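Local coordinates for protein CT398 (Chlamydia trachomatis, PDB 4ILO) that is of unknown function but, with its long coiled-coil hairpin and zinc ribbon domain, may bind DNA or RNA, at residues Arg108-Glu111 against His112-Ser115. Residues are numbered along the deposited sequence; the frame is centred on the assembly and turned at random.
Sequences RTLE and HQLS
The imidazole ring of H112 lies alongside the stem of R108 one helical turn back, its CD2 3.7 Å from R108 CG. R108 O approaches the ring obliquely and lies 3.2 Å from H112 CD2. With CG anti to the backbone N (chi1 -180°), the arginine stem is laid along the ring, and the bend at chi3 (-84°) carries the guanidinium well past it, R108 NE staying 5.1 Å from H112 NE2. Arginine and histidine both suit the exposed side of the helix, where aliphatic stem and ring can pack while the polar ends reach outward. The second flat group, the amide of Q113, has a methyl near each polar atom: T109 CG2 is 3.7 Å from Q113 NE2, and L110 CD2 is 3.7 Å from Q113 OE1, the leucine crossing the glutamine at a slant. T109 OG1 turns back to bond the carbonyl of K105, an economical way for a threonine to satisfy its hydroxyl within a helix. These residues belong to helix 90-171, which pairs with helix 2-86 in the coiled-coil hairpin. L110 and L114, one turn apart, face that partner helix: L110 packs on R69, I70 and I73, and L114 on I70. Beneath the side chains run the alpha-helical N-H to C=O hydrogen bonds, i+4 to i, from H112 N to R108 O (3.1 Å) through to S115 N to E111 O (2.9 Å). The E111 chain is extended beyond CG, and its OE2 makes a long, weak ion pair with R107 NE.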
# COMPACT_ATOMS: atom_id res chain seq x y z
N ARG A 108 -10.16 6.94 -49.76
CA ARG A 108 -11.01 5.90 -49.21
C ARG A 108 -10.29 5.18 -48.07
O ARG A 108 -10.87 4.95 -47.01
CB ARG A 108 -11.41 4.89 -50.29
CG ARG A 108 -12.31 3.77 -49.80
CD ARG A 108 -12.61 2.78 -50.91
NE ARG A 108 -13.73 3.21 -51.74
CZ ARG A 108 -13.62 3.62 -52.99
NH1 ARG A 108 -12.42 3.66 -53.57
NH2 ARG A 108 -14.69 4.00 -53.67
N THR A 109 -9.03 4.85 -48.29
CA THR A 109 -8.22 4.24 -47.25
C THR A 109 -8.09 5.12 -46.03
O THR A 109 -8.18 4.63 -44.90
CB THR A 109 -6.85 3.87 -47.80
OG1 THR A 109 -7.04 2.95 -48.89
CG2 THR A 109 -6.03 3.21 -46.69
N LEU A 110 -7.87 6.42 -46.22
CA LEU A 110 -7.78 7.29 -45.07
C LEU A 110 -9.11 7.38 -44.34
O LEU A 110 -9.14 7.48 -43.10
CB LEU A 110 -7.32 8.67 -45.49
CG LEU A 110 -5.93 8.54 -46.08
CD1 LEU A 110 -5.64 9.88 -46.71
CD2 LEU A 110 -4.87 8.14 -45.00
N GLU A 111 -10.22 7.36 -45.07
CA GLU A 111 -11.52 7.56 -44.45
C GLU A 111 -11.86 6.38 -43.57
O GLU A 111 -12.43 6.55 -42.49
CB GLU A 111 -12.57 7.76 -45.52
CG GLU A 111 -12.33 9.04 -46.28
CD GLU A 111 -13.25 9.23 -47.47
OE1 GLU A 111 -13.79 8.24 -48.00
OE2 GLU A 111 -13.49 10.39 -47.85
N HIS A 112 -11.49 5.19 -44.02
CA HIS A 112 -11.73 3.98 -43.25
C HIS A 112 -10.85 3.95 -42.01
O HIS A 112 -11.30 3.56 -40.93
CB HIS A 112 -11.51 2.75 -44.14
CG HIS A 112 -12.65 2.49 -45.07
ND1 HIS A 112 -13.95 2.35 -44.62
CD2 HIS A 112 -12.70 2.34 -46.41
CE1 HIS A 112 -14.75 2.15 -45.65
NE2 HIS A 112 -14.02 2.14 -46.75
N GLN A 113 -9.60 4.43 -42.13
CA GLN A 113 -8.80 4.58 -40.92
C GLN A 113 -9.42 5.62 -40.00
O GLN A 113 -9.40 5.47 -38.78
CB GLN A 113 -7.34 4.96 -41.24
CG GLN A 113 -6.56 3.82 -41.96
CD GLN A 113 -5.22 4.27 -42.59
OE1 GLN A 113 -4.78 5.41 -42.44
NE2 GLN A 113 -4.55 3.33 -43.25
N LEU A 114 -9.94 6.72 -40.54
CA LEU A 114 -10.49 7.74 -39.65
C LEU A 114 -11.69 7.18 -38.88
O LEU A 114 -11.84 7.41 -37.68
CB LEU A 114 -10.88 8.98 -40.44
CG LEU A 114 -11.66 10.08 -39.74
CD1 LEU A 114 -10.73 10.79 -38.78
CD2 LEU A 114 -12.26 11.09 -40.70
N SER A 115 -12.52 6.41 -39.58
CA SER A 115 -13.65 5.76 -38.94
C SER A 115 -13.18 4.86 -37.80
O SER A 115 -13.81 4.78 -36.75
CB SER A 115 -14.45 4.94 -39.96
OG SER A 115 -15.69 4.53 -39.43